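PDB 5E2C: Xaa-Pro dipeptidase from Mycobacterium tuberculosis, which is probably a metal-dependent exopeptidase that trims residues from peptide ends, represented here by its N-terminal creatinase/prolidase domain alone. Local coordinates for residues 95-100 and 121-126; 22-27 and 125-130; 16-21 and 90-95; 38-43 and 79-84. One frame throughout, in Å; residues are numbered along the deposited sequence.

Contact 1. Residues 95-100 and 121-126; sequences FESHVV and RASGTV
E96 packs against S123, E96 CB lying 3.7 Å from S123 OG. From there CG, anti to the carbonyl carbon (chi1 -65°), touches the methyl of M20, and the extended chain carries CD on to a carboxylate gripped from several sides. OE1 accepts from the backbone N-H groups of S23 and D24. OE2 accepts from N27 ND2, lies in plane at the edge of the H98 ring, and accepts a hydrogen bond from water 1, 2.7 Å from E96 OE2; the water in turn accepts from the amides of G124 and V126. Through this water the buried E96 carboxylate is linked to the turn, with V126 CG2 beside it.

S123 OG is a second polar hub. H98 N donates to S123 OG over 3.0 Å, while H98 ND1 meets the same oxygen at 2.7 Å, in the imidazole plane. Water 2 bridges S97 OG and S123 N. The type II turn from A122 to T125 is closed by T125 N donating to A122 O, and T125 OG1 adds a second bond to A122 O at 2.8 Å, from the same face.

At the strand ends A122 N bonds to F95 O over 2.8 Å. R121 CA lies over one face of the F95 ring, and F95 CZ touches R121 CG at 3.8 Å.

The two loops follow parallel strands 92-95 and 118-121, joined through helix 102-111 in a beta-alpha-beta unit. Strand 19-22 packs on E96 and helix 25-32 on V126, whereas S97 and R121 turn to D103 and D106 of the second subunit, placing this edge in the dimer interface.

Contact 2. Residues 22-27 and 125-130; sequences ISDLIN and TVESLR
N27 and E127 cross at about a right angle, the amide and carboxylate planes 80° apart. N27 ND2 donates to E127 OE2 over 3.1 Å along an almost straight line (175°); the acceptor lies in the amide plane, but the N-H reaches the carboxylate from above its plane. E127 bends for this, CD turned at chi2 to 76°. Both amide hydrogens thus have acidic partners, the other N-H being taken by E96.

N27 OD1 faces the end of the R130 guanidinium near its plane. R130 is modelled in two conformers; both bonds to N27 OD1 are weak in angle, and the one from NH2 is so short that its detail is doubtful. V126 runs past N27 in the opposite direction, its CG1 packing 3.6 Å from N27 CG. V126 CG2 meets I22 CG1 at 4.1 Å. In the R130 conformer described, V126 CG1 also sits over one guanidinium face, toward the rim, I26 CG2 lies 3.7 Å from R130 NH2, and Y30 adds a cation-pi contact.

D24 is the N-cap of helix 25-32, its OD1 accepting from I26 N at 2.9 Å. Its other oxygen, OD2, lies 4.5 Å from E127 OE2. Water 3 donates to E127 OE2 at 2.7 Å and more weakly to D24 OD2, which also accepts from H98. This pairing of like charges would tend to favour protonation of one acid, an effect that the nearby arginine and the donors probably offset.

Contact 3. Residues 16-21 and 90-95; sequences GLDAML and VGKLGF
A19 pairs with L93 and M20 with G94 in the parallel ladder of strands 19-22 and 92-95. The backbone bonds run from G94 N to A19 O at 2.9 Å and from L21 N to G94 O at 2.8 Å, so that G94 bonds through its N and O to the residues before and after M20. One end is irregular: K92 O takes D18 N at 2.9 Å and A19 N in a weak, longer bond.

One side chain joins in. D18 CG is anti to the carbonyl carbon (chi1 -54°), and with chi2 at -63° D18 OD2 lies 2.9 Å from K92 N, which meets the anti lone pair of this oxygen. Beyond it, water 4 links G16 O, in the Schellman motif that ends helix 3-14, to K92 NZ.

Apolar contacts line both faces. A19 CB lies 3.8 Å from V90 CG1 and 3.9 Å from L93 CD1. On the opposite face L17 CD1 comes to 4.0 Å from G94 CA, over a position with no side chain.

The pair lies inside the sheet, between strands 40-44 and 118-121. Helix 77-87 packs on the L93 face, while M20, a selenomethionine, points the other way, against A122 and T125.

Contact 4. Residues 38-43 and 79-84; sequences NGALLV and RYLAGR
L81 of helix 77-87 lies on A40 and L42 of strand 40-44, a helix-on-sheet packing in the alpha/beta fold of the creatinase/prolidase N-terminal domain. The short segments run nearly parallel, 15° apart, and their axes approach to 8.5 Å.

The side-chain contacts are apolar. A40 and L42 both direct CB at the helix, and the two methyls of L81 divide between them: CD1 touches A40 CB at 3.7 Å and CD2 touches L42 CB at 4.0 Å. L81 CG is anti to its carbonyl carbon (chi1 -69°), and the fork beyond it spreads along the strand, one methyl on each residue.

Other contacts set methyls against backbone. L81 CD1 sits against the peptide linking A40 and L41, 3.4 Å from A40 O and 3.6 Å from L41 N. In return, L42 CD2 lies 3.6 Å from L81 O and close to R84 CB. The exchange is purely van der Waals, as suits a strand whose own N-H and C=O groups are bonded to strands 19-22 and 51-54.

Around this core, V51, A53 and L21 also pack on L81, so three strands share one leucine. On the opposite face of the sheet, V43 meets helix 3-14.

Polar links stay at the helix surface. R84, bent at chi2 and chi3, forms a salt bridge with E70 through NH2, while R84 NH1 donates to Y80 OH at 2.8 Å (161°), the hydroxyl lying in the guanidinium plane.

Contacts 1, 3 and 4 are buried, and only contact 2 is partly exposed. Contact 3 is main-chain pairing inside the sheet, whereas contact 4, nearest the centre of the chain, packs helix 77-87 on it through leucines; the two meet because strands 19-22 and 40-44 are neighbours, joined where M20 N meets V43 O. Contacts 1 and 2 are largely polar and lie at the ends of the strands, where loops replace regular pairing. They share T125 and V126, and bonds between their residues merge the two into one network. F95 passes from contact 3 into contact 1, which alone is extensively met by the second subunit.

Contact 1. Residues 95-100 and 121-126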
loop_
_atom_site.group_PDB
_atom_site.type_symbol
_atom_site.label_atom_id
_atom_site.label_comp_id
_atom_site.label_asym_id
_atom_site.label_seq_id
_atom_site.Cartn_x
_atom_site.Cartn_y
_atom_site.Cartn_z
ATOM N N PHE A 95 0.153 -12.178 -3.636
ATOM C CA PHE A 95 0.098 -10.767 -4.054
ATOM C C PHE A 95 1.274 -10.033 -3.459
ATOM O O PHE A 95 1.918 -10.502 -2.505
ATOM C CB PHE A 95 -1.226 -10.112 -3.643
ATOM C CG PHE A 95 -1.344 -9.861 -2.162
ATOM C CD1 PHE A 95 -1.813 -10.860 -1.314
ATOM C CD2 PHE A 95 -1.004 -8.635 -1.617
ATOM C CE1 PHE A 95 -1.913 -10.640 0.057
ATOM C CE2 PHE A 95 -1.114 -8.413 -0.252
ATOM C CZ PHE A 95 -1.555 -9.415 0.584
ATOM N N GLU A 96 1.560 -8.862 -4.019
ATOM C CA GLU A 96 2.734 -8.116 -3.604
ATOM C C GLU A 96 2.369 -7.080 -2.543
ATOM O O GLU A 96 1.969 -5.950 -2.826
ATOM C CB GLU A 96 3.428 -7.508 -4.815
ATOM C CG GLU A 96 3.975 -8.569 -5.741
ATOM C CD GLU A 96 4.682 -8.002 -6.952
ATOM O OE1 GLU A 96 4.041 -7.225 -7.686
ATOM O OE2 GLU A 96 5.862 -8.366 -7.180
ATOM N N SER A 97 2.507 -7.498 -1.301
ATOM C CA SER A 97 2.181 -6.660 -0.164
ATOM C C SER A 97 3.060 -5.421 -0.030
ATOM O O SER A 97 2.681 -4.491 0.667
ATOM C CB SER A 97 2.220 -7.501 1.129
ATOM O OG SER A 97 3.497 -8.062 1.298
ATOM N N HIS A 98 4.206 -5.376 -0.719
ATOM C CA HIS A 98 5.064 -4.195 -0.701
ATOM C C HIS A 98 4.536 -3.035 -1.554
ATOM O O HIS A 98 5.005 -1.903 -1.422
ATOM C CB HIS A 98 6.510 -4.536 -1.097
ATOM C CG HIS A 98 6.709 -4.739 -2.567
ATOM N ND1 HIS A 98 6.343 -5.892 -3.221
ATOM C CD2 HIS A 98 7.240 -3.923 -3.514
ATOM C CE1 HIS A 98 6.644 -5.785 -4.507
ATOM N NE2 HIS A 98 7.182 -4.595 -4.711
ATOM N N VAL A 99 3.554 -3.312 -2.404
ATOM C CA VAL A 99 2.989 -2.277 -3.250
ATOM C C VAL A 99 1.454 -2.172 -3.197
ATOM O O VAL A 99 0.919 -1.084 -3.337
ATOM C CB VAL A 99 3.496 -2.445 -4.695
ATOM C CG1 VAL A 99 2.661 -3.444 -5.463
ATOM C CG2 VAL A 99 3.516 -1.099 -5.398
ATOM N N VAL A 100 0.743 -3.274 -2.983
ATOM C CA VAL A 100 -0.723 -3.226 -2.881
ATOM C C VAL A 100 -1.103 -2.438 -1.607
ATOM O O VAL A 100 -0.569 -2.689 -0.523
ATOM C CB VAL A 100 -1.349 -4.644 -2.893
ATOM C CG1 VAL A 100 -2.855 -4.617 -2.598
ATOM C CG2 VAL A 100 -1.066 -5.358 -4.210
ATOM N N ARG A 121 0.464 -13.076 1.182
ATOM C CA ARG A 121 1.611 -12.195 0.974
ATOM C C ARG A 121 2.751 -12.951 0.274
ATOM O O ARG A 121 3.182 -14.037 0.715
ATOM C CB ARG A 121 2.097 -11.607 2.297
ATOM C CG ARG A 121 1.088 -10.710 3.004
ATOM C CD ARG A 121 1.473 -10.578 4.476
ATOM N NE ARG A 121 0.646 -9.606 5.171
ATOM C CZ ARG A 121 -0.622 -9.791 5.532
ATOM N NH1 ARG A 121 -1.251 -10.943 5.285
ATOM N NH2 ARG A 121 -1.271 -8.811 6.158
ATOM N N ALA A 122 3.240 -12.376 -0.822
ATOM C CA ALA A 122 4.255 -13.012 -1.650
ATOM C C ALA A 122 5.295 -12.037 -2.214
ATOM O O ALA A 122 5.918 -12.328 -3.244
ATOM C CB ALA A 122 3.594 -13.774 -2.791
ATOM N N SER A 123 5.522 -10.911 -1.549
ATOM C CA SER A 123 6.547 -9.983 -2.042
ATOM C C SER A 123 7.915 -10.641 -1.972
ATOM O O SER A 123 8.270 -11.256 -0.962
ATOM C CB SER A 123 6.533 -8.681 -1.276
ATOM O OG SER A 123 5.413 -7.917 -1.663
ATOM N N GLY A 124 8.673 -10.520 -3.058
ATOM C CA GLY A 124 9.998 -11.112 -3.152
ATOM C C GLY A 124 10.064 -12.272 -4.121
ATOM O O GLY A 124 11.151 -12.706 -4.497
ATOM N N THR A 125 8.910 -12.783 -4.528
ATOM C CA THR A 125 8.879 -13.963 -5.365
ATOM C C THR A 125 9.503 -13.660 -6.731
ATOM O O THR A 125 10.341 -14.426 -7.221
ATOM C CB THR A 125 7.453 -14.515 -5.512
ATOM O OG1 THR A 125 6.897 -14.741 -4.213
ATOM C CG2 THR A 125 7.466 -15.831 -6.247
ATOM N N VAL A 126 9.142 -12.529 -7.324
ATOM C CA VAL A 126 9.706 -12.194 -8.631
ATOM C C VAL A 126 11.185 -11.812 -8.502
ATOM O O VAL A 126 12.000 -12.203 -9.327
ATOM C CB VAL A 126 8.944 -11.052 -9.305
ATOM C CG1 VAL A 126 9.526 -10.799 -10.689
ATOM C CG2 VAL A 126 7.450 -11.358 -9.353
HETATM O O HOH W 1 7.589 -10.137 -5.988
HETATM O O HOH W 2 5.187 -10.304 1.304
#

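Contact 2. Residues 22-27 and 125-130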
loop_
_atom_site.group_PDB
_atom_site.type_symbol
_atom_site.label_atom_id
_atom_site.label_comp_id
_atom_site.label_asym_id
_atom_site.label_seq_id
_atom_site.Cartn_x
_atom_site.Cartn_y
_atom_site.Cartn_z
ATOM N N ILE A 22 0.943 -10.091 -9.927
ATOM C CA ILE A 22 2.064 -9.155 -9.930
ATOM C C ILE A 22 1.545 -7.729 -10.167
ATOM O O ILE A 22 0.886 -7.450 -11.178
ATOM C CB ILE A 22 3.107 -9.545 -10.988
ATOM C CG1 ILE A 22 3.590 -10.976 -10.726
ATOM C CG2 ILE A 22 4.301 -8.596 -10.960
ATOM C CD1 ILE A 22 2.905 -11.987 -11.572
ATOM N N SER A 23 1.844 -6.845 -9.215
ATOM C CA SER A 23 1.343 -5.464 -9.202
ATOM C C SER A 23 2.458 -4.395 -9.328
ATOM O O SER A 23 2.169 -3.235 -9.674
ATOM C CB SER A 23 0.561 -5.200 -7.911
ATOM O OG SER A 23 -0.546 -6.089 -7.759
ATOM N N ASP A 24 3.688 -4.763 -8.982
ATOM C CA ASP A 24 4.854 -3.858 -9.063
ATOM C C ASP A 24 5.206 -3.749 -10.543
ATOM O O ASP A 24 5.463 -4.751 -11.193
ATOM C CB ASP A 24 6.007 -4.447 -8.216
ATOM C CG ASP A 24 7.265 -3.571 -8.192
ATOM O OD1 ASP A 24 7.576 -2.917 -9.199
ATOM O OD2 ASP A 24 7.971 -3.556 -7.165
ATOM N N LEU A 25 5.182 -2.537 -11.082
ATOM C CA LEU A 25 5.411 -2.337 -12.504
ATOM C C LEU A 25 6.799 -2.791 -12.991
ATOM O O LEU A 25 6.923 -3.259 -14.120
ATOM C CB LEU A 25 5.148 -0.888 -12.890
ATOM C CG LEU A 25 3.703 -0.432 -12.671
ATOM C CD1 LEU A 25 3.593 1.030 -13.062
ATOM C CD2 LEU A 25 2.704 -1.290 -13.441
ATOM N N ILE A 26 7.813 -2.717 -12.124
ATOM C CA ILE A 26 9.126 -3.261 -12.449
ATOM C C ILE A 26 9.000 -4.755 -12.714
ATOM O O ILE A 26 9.551 -5.275 -13.664
ATOM C CB ILE A 26 10.154 -3.005 -11.316
ATOM C CG1 ILE A 26 10.405 -1.507 -11.159
ATOM C CG2 ILE A 26 11.465 -3.718 -11.609
ATOM C CD1 ILE A 26 11.201 -1.143 -9.913
ATOM N N ASN A 27 8.245 -5.453 -11.874
ATOM C CA ASN A 27 8.076 -6.883 -12.044
ATOM C C ASN A 27 7.159 -7.266 -13.198
ATOM O O ASN A 27 7.359 -8.308 -13.854
ATOM C CB ASN A 27 7.589 -7.481 -10.727
ATOM C CG ASN A 27 8.653 -7.416 -9.660
ATOM O OD1 ASN A 27 9.857 -7.285 -9.962
ATOM N ND2 ASN A 27 8.234 -7.506 -8.415
ATOM N N THR A 125 8.910 -12.783 -4.528
ATOM C CA THR A 125 8.879 -13.963 -5.365
ATOM C C THR A 125 9.503 -13.660 -6.731
ATOM O O THR A 125 10.341 -14.426 -7.221
ATOM C CB THR A 125 7.453 -14.515 -5.512
ATOM O OG1 THR A 125 6.897 -14.741 -4.213
ATOM C CG2 THR A 125 7.466 -15.831 -6.247
ATOM N N VAL A 126 9.142 -12.529 -7.324
ATOM C CA VAL A 126 9.706 -12.194 -8.631
ATOM C C VAL A 126 11.185 -11.812 -8.502
ATOM O O VAL A 126 12.000 -12.203 -9.327
ATOM C CB VAL A 126 8.944 -11.052 -9.305
ATOM C CG1 VAL A 126 9.526 -10.799 -10.689
ATOM C CG2 VAL A 126 7.450 -11.358 -9.353
ATOM N N GLU A 127 11.512 -11.058 -7.455
ATOM C CA GLU A 127 12.884 -10.638 -7.175
ATOM C C GLU A 127 13.806 -11.843 -7.066
ATOM O O GLU A 127 14.966 -11.773 -7.485
ATOM C CB GLU A 127 12.942 -9.819 -5.875
ATOM C CG GLU A 127 12.359 -8.410 -5.979
ATOM C CD GLU A 127 10.825 -8.344 -5.981
ATOM O OE1 GLU A 127 10.152 -9.386 -5.809
ATOM O OE2 GLU A 127 10.287 -7.233 -6.122
ATOM N N SER A 128 13.292 -12.957 -6.532
ATOM C CA SER A 128 14.101 -14.170 -6.351
ATOM C C SER A 128 14.695 -14.700 -7.663
ATOM O O SER A 128 15.625 -15.506 -7.644
ATOM C CB SER A 128 13.281 -15.278 -5.675
ATOM O OG SER A 128 12.356 -15.870 -6.581
ATOM N N LEU A 129 14.133 -14.268 -8.790
ATOM C CA LEU A 129 14.600 -14.698 -10.106
ATOM C C LEU A 129 15.816 -13.913 -10.639
ATOM O O LEU A 129 16.495 -14.374 -11.554
ATOM C CB LEU A 129 13.449 -14.583 -11.116
ATOM C CG LEU A 129 12.088 -15.179 -10.757
ATOM C CD1 LEU A 129 11.076 -14.848 -11.843
ATOM C CD2 LEU A 129 12.152 -16.681 -10.538
ATOM N N ARG A 130 16.086 -12.746 -10.071
ATOM C CA ARG A 130 17.181 -11.897 -10.541
ATOM C C ARG A 130 18.530 -12.363 -9.992
ATOM O O ARG A 130 18.602 -13.354 -9.258
ATOM C CB ARG A 130 16.886 -10.440 -10.176
ATOM C CG ARG A 130 15.750 -9.870 -11.008
ATOM C CD ARG A 130 14.931 -8.814 -10.285
ATOM N NE ARG A 130 13.795 -8.425 -11.115
ATOM C CZ ARG A 130 12.738 -7.726 -10.705
ATOM N NH1 ARG A 130 12.626 -7.305 -9.447
ATOM N NH2 ARG A 130 11.781 -7.443 -11.573
HETATM O O HOH W 3 10.953 -4.957 -7.429
#

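Contact 3. Residues 16-21 and 90-95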
loop_
_atom_site.group_PDB
_atom_site.type_symbol
_atom_site.label_atom_id
_atom_site.label_comp_id
_atom_site.label_asym_id
_atom_site.label_seq_id
_atom_site.Cartn_x
_atom_site.Cartn_y
_atom_site.Cartn_z
ATOM N N GLY A 16 4.152 -22.755 -2.264
ATOM C CA GLY A 16 2.839 -23.290 -1.887
ATOM C C GLY A 16 1.660 -22.495 -2.426
ATOM O O GLY A 16 0.553 -22.575 -1.886
ATOM N N LEU A 17 1.889 -21.740 -3.501
ATOM C CA LEU A 17 0.836 -20.956 -4.149
ATOM C C LEU A 17 0.370 -21.605 -5.450
ATOM O O LEU A 17 1.125 -22.331 -6.092
ATOM C CB LEU A 17 1.347 -19.541 -4.472
ATOM C CG LEU A 17 1.993 -18.749 -3.336
ATOM C CD1 LEU A 17 2.732 -17.533 -3.893
ATOM C CD2 LEU A 17 0.931 -18.350 -2.335
ATOM N N ASP A 18 -0.859 -21.297 -5.857
ATOM C CA ASP A 18 -1.419 -21.779 -7.119
ATOM C C ASP A 18 -1.340 -20.738 -8.227
ATOM O O ASP A 18 -1.421 -21.079 -9.413
ATOM C CB ASP A 18 -2.860 -22.214 -6.903
ATOM C CG ASP A 18 -2.972 -23.227 -5.788
ATOM O OD1 ASP A 18 -2.394 -24.318 -5.945
ATOM O OD2 ASP A 18 -3.584 -22.932 -4.743
ATOM N N ALA A 19 -1.172 -19.476 -7.833
ATOM C CA ALA A 19 -1.011 -18.359 -8.785
ATOM C C ALA A 19 -0.454 -17.162 -8.031
ATOM O O ALA A 19 -0.403 -17.148 -6.792
ATOM C CB ALA A 19 -2.334 -18.004 -9.455
HETATM N N MSE A 20 -0.009 -16.174 -8.796
HETATM C CA MSE A 20 0.485 -14.941 -8.248
HETATM C C MSE A 20 -0.009 -13.785 -9.067
HETATM O O MSE A 20 0.015 -13.812 -10.312
HETATM C CB MSE A 20 1.997 -14.965 -8.301
HETATM C CG MSE A 20 2.485 -13.631 -7.820
HETATM SE SE MSE A 20 4.177 -13.883 -6.946
HETATM C CE MSE A 20 4.333 -12.046 -6.238
ATOM N N LEU A 21 -0.447 -12.762 -8.355
ATOM C CA LEU A 21 -0.775 -11.464 -8.935
ATOM C C LEU A 21 0.443 -10.567 -8.801
ATOM O O LEU A 21 0.940 -10.322 -7.691
ATOM C CB LEU A 21 -1.937 -10.824 -8.183
ATOM C CG LEU A 21 -2.307 -9.408 -8.627
ATOM C CD1 LEU A 21 -2.758 -9.413 -10.088
ATOM C CD2 LEU A 21 -3.392 -8.874 -7.704
ATOM N N VAL A 90 -8.292 -20.923 -8.217
ATOM C CA VAL A 90 -7.009 -20.771 -7.542
ATOM C C VAL A 90 -7.204 -20.824 -6.027
ATOM O O VAL A 90 -7.951 -20.043 -5.487
ATOM C CB VAL A 90 -6.372 -19.429 -7.990
ATOM C CG1 VAL A 90 -5.202 -19.026 -7.110
ATOM C CG2 VAL A 90 -5.929 -19.556 -9.428
ATOM N N GLY A 91 -6.540 -21.756 -5.345
ATOM C CA GLY A 91 -6.681 -21.884 -3.888
ATOM C C GLY A 91 -5.942 -20.814 -3.106
ATOM O O GLY A 91 -6.499 -20.190 -2.199
ATOM N N LYS A 92 -4.674 -20.626 -3.460
ATOM C CA LYS A 92 -3.831 -19.628 -2.831
ATOM C C LYS A 92 -3.243 -18.696 -3.896
ATOM O O LYS A 92 -2.514 -19.135 -4.794
ATOM C CB LYS A 92 -2.744 -20.298 -2.006
ATOM C CG LYS A 92 -3.318 -21.122 -0.857
ATOM C CD LYS A 92 -2.222 -21.557 0.091
ATOM C CE LYS A 92 -2.802 -22.286 1.299
ATOM N NZ LYS A 92 -1.705 -22.805 2.163
ATOM N N LEU A 93 -3.579 -17.415 -3.779
ATOM C CA LEU A 93 -3.156 -16.381 -4.742
ATOM C C LEU A 93 -2.162 -15.466 -4.037
ATOM O O LEU A 93 -2.516 -14.775 -3.071
ATOM C CB LEU A 93 -4.365 -15.554 -5.183
ATOM C CG LEU A 93 -4.047 -14.380 -6.131
ATOM C CD1 LEU A 93 -3.390 -14.871 -7.397
ATOM C CD2 LEU A 93 -5.298 -13.588 -6.456
ATOM N N GLY A 94 -0.918 -15.472 -4.501
ATOM C CA GLY A 94 0.081 -14.572 -3.975
ATOM C C GLY A 94 -0.184 -13.161 -4.461
ATOM O O GLY A 94 -0.713 -12.972 -5.549
ATOM N N PHE A 95 0.153 -12.178 -3.636
ATOM C CA PHE A 95 0.098 -10.767 -4.054
ATOM C C PHE A 95 1.274 -10.033 -3.459
ATOM O O PHE A 95 1.918 -10.502 -2.505
ATOM C CB PHE A 95 -1.226 -10.112 -3.643
ATOM C CG PHE A 95 -1.344 -9.861 -2.162
ATOM C CD1 PHE A 95 -1.813 -10.860 -1.314
ATOM C CD2 PHE A 95 -1.004 -8.635 -1.617
ATOM C CE1 PHE A 95 -1.913 -10.640 0.057
ATOM C CE2 PHE A 95 -1.114 -8.413 -0.252
ATOM C CZ PHE A 95 -1.555 -9.415 0.584
HETATM O O HOH W 4 0.275 -24.152 0.306
#

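Contact 4. Residues 38-43 and 79-84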
loop_
_atom_site.group_PDB
_atom_site.type_symbol
_atom_site.label_atom_id
_atom_site.label_comp_id
_atom_site.label_asym_id
_atom_site.label_seq_id
_atom_site.Cartn_x
_atom_site.Cartn_y
_atom_site.Cartn_z
ATOM N N ASN A 38 0.228 1.703 -15.975
ATOM C CA ASN A 38 -0.750 0.942 -15.224
ATOM C C ASN A 38 -0.881 -0.454 -15.808
ATOM O O ASN A 38 -1.111 -0.626 -16.998
ATOM C CB ASN A 38 -2.109 1.627 -15.243
ATOM C CG ASN A 38 -3.119 0.928 -14.347
ATOM O OD1 ASN A 38 -2.803 0.510 -13.220
ATOM N ND2 ASN A 38 -4.314 0.770 -14.849
ATOM N N GLY A 39 -0.736 -1.457 -14.960
ATOM C CA GLY A 39 -0.738 -2.819 -15.441
ATOM C C GLY A 39 -0.593 -3.796 -14.304
ATOM O O GLY A 39 -0.034 -3.468 -13.259
ATOM N N ALA A 40 -1.107 -5.000 -14.515
ATOM C CA ALA A 40 -0.943 -6.078 -13.564
ATOM C C ALA A 40 -0.917 -7.376 -14.356
ATOM O O ALA A 40 -1.381 -7.444 -15.490
ATOM C CB ALA A 40 -2.075 -6.076 -12.545
ATOM N N LEU A 41 -0.347 -8.403 -13.754
ATOM C CA LEU A 41 -0.126 -9.663 -14.443
ATOM C C LEU A 41 -0.520 -10.800 -13.506
ATOM O O LEU A 41 -0.188 -10.767 -12.314
ATOM C CB LEU A 41 1.350 -9.786 -14.827
ATOM C CG LEU A 41 1.737 -10.997 -15.657
ATOM C CD1 LEU A 41 1.171 -10.835 -17.061
ATOM C CD2 LEU A 41 3.244 -11.140 -15.688
ATOM N N LEU A 42 -1.270 -11.764 -14.031
ATOM C CA LEU A 42 -1.620 -12.989 -13.283
ATOM C C LEU A 42 -0.828 -14.170 -13.865
ATOM O O LEU A 42 -0.921 -14.447 -15.056
ATOM C CB LEU A 42 -3.124 -13.240 -13.393
ATOM C CG LEU A 42 -3.702 -14.496 -12.741
ATOM C CD1 LEU A 42 -3.403 -14.503 -11.244
ATOM C CD2 LEU A 42 -5.200 -14.610 -13.014
ATOM N N VAL A 43 -0.031 -14.846 -13.042
ATOM C CA VAL A 43 0.721 -16.006 -13.498
ATOM C C VAL A 43 0.296 -17.211 -12.678
ATOM O O VAL A 43 0.279 -17.128 -11.440
ATOM C CB VAL A 43 2.238 -15.788 -13.329
ATOM C CG1 VAL A 43 3.015 -17.010 -13.778
ATOM C CG2 VAL A 43 2.668 -14.575 -14.129
ATOM N N ARG A 79 -7.778 -5.870 -9.234
ATOM C CA ARG A 79 -9.060 -6.425 -8.867
ATOM C C ARG A 79 -9.613 -7.371 -9.939
ATOM O O ARG A 79 -10.090 -8.466 -9.645
ATOM C CB ARG A 79 -10.020 -5.272 -8.627
ATOM C CG ARG A 79 -11.316 -5.690 -8.035
ATOM C CD ARG A 79 -12.375 -4.648 -8.303
ATOM N NE ARG A 79 -13.626 -5.202 -7.844
ATOM C CZ ARG A 79 -14.369 -6.076 -8.522
ATOM N NH1 ARG A 79 -14.030 -6.475 -9.754
ATOM N NH2 ARG A 79 -15.476 -6.539 -7.960
ATOM N N TYR A 80 -9.551 -6.945 -11.195
ATOM C CA TYR A 80 -9.975 -7.798 -12.286
ATOM C C TYR A 80 -9.255 -9.133 -12.288
ATOM O O TYR A 80 -9.886 -10.189 -12.398
ATOM C CB TYR A 80 -9.761 -7.092 -13.626
ATOM C CG TYR A 80 -10.037 -8.029 -14.757
ATOM C CD1 TYR A 80 -11.350 -8.298 -15.142
ATOM C CD2 TYR A 80 -9.012 -8.693 -15.404
ATOM C CE1 TYR A 80 -11.617 -9.195 -16.144
ATOM C CE2 TYR A 80 -9.272 -9.586 -16.421
ATOM C CZ TYR A 80 -10.585 -9.823 -16.790
ATOM O OH TYR A 80 -10.862 -10.704 -17.798
ATOM N N LEU A 81 -7.928 -9.093 -12.145
ATOM C CA LEU A 81 -7.137 -10.315 -12.160
ATOM C C LEU A 81 -7.365 -11.216 -10.949
ATOM O O LEU A 81 -7.402 -12.442 -11.100
ATOM C CB LEU A 81 -5.650 -10.016 -12.346
ATOM C CG LEU A 81 -5.332 -9.475 -13.742
ATOM C CD1 LEU A 81 -3.854 -9.086 -13.836
ATOM C CD2 LEU A 81 -5.680 -10.458 -14.852
ATOM N N ALA A 82 -7.548 -10.631 -9.774
ATOM C CA ALA A 82 -7.925 -11.429 -8.613
ATOM C C ALA A 82 -9.261 -12.138 -8.888
ATOM O O ALA A 82 -9.408 -13.318 -8.573
ATOM C CB ALA A 82 -8.003 -10.594 -7.360
ATOM N N GLY A 83 -10.210 -11.441 -9.503
ATOM C CA GLY A 83 -11.489 -12.060 -9.845
ATOM C C GLY A 83 -11.329 -13.212 -10.822
ATOM O O GLY A 83 -11.954 -14.267 -10.662
ATOM N N ARG A 84 -10.469 -13.034 -11.820
ATOM C CA ARG A 84 -10.125 -14.108 -12.749
ATOM C C ARG A 84 -9.519 -15.304 -12.032
ATOM O O ARG A 84 -9.870 -16.443 -12.332
ATOM C CB ARG A 84 -9.166 -13.603 -13.835
ATOM C CG ARG A 84 -9.827 -12.727 -14.884
ATOM C CD ARG A 84 -10.606 -13.536 -15.925
ATOM N NE ARG A 84 -9.775 -14.455 -16.713
ATOM C CZ ARG A 84 -9.210 -14.191 -17.899
ATOM N NH1 ARG A 84 -9.355 -13.002 -18.493
ATOM N NH2 ARG A 84 -8.507 -15.140 -18.509
#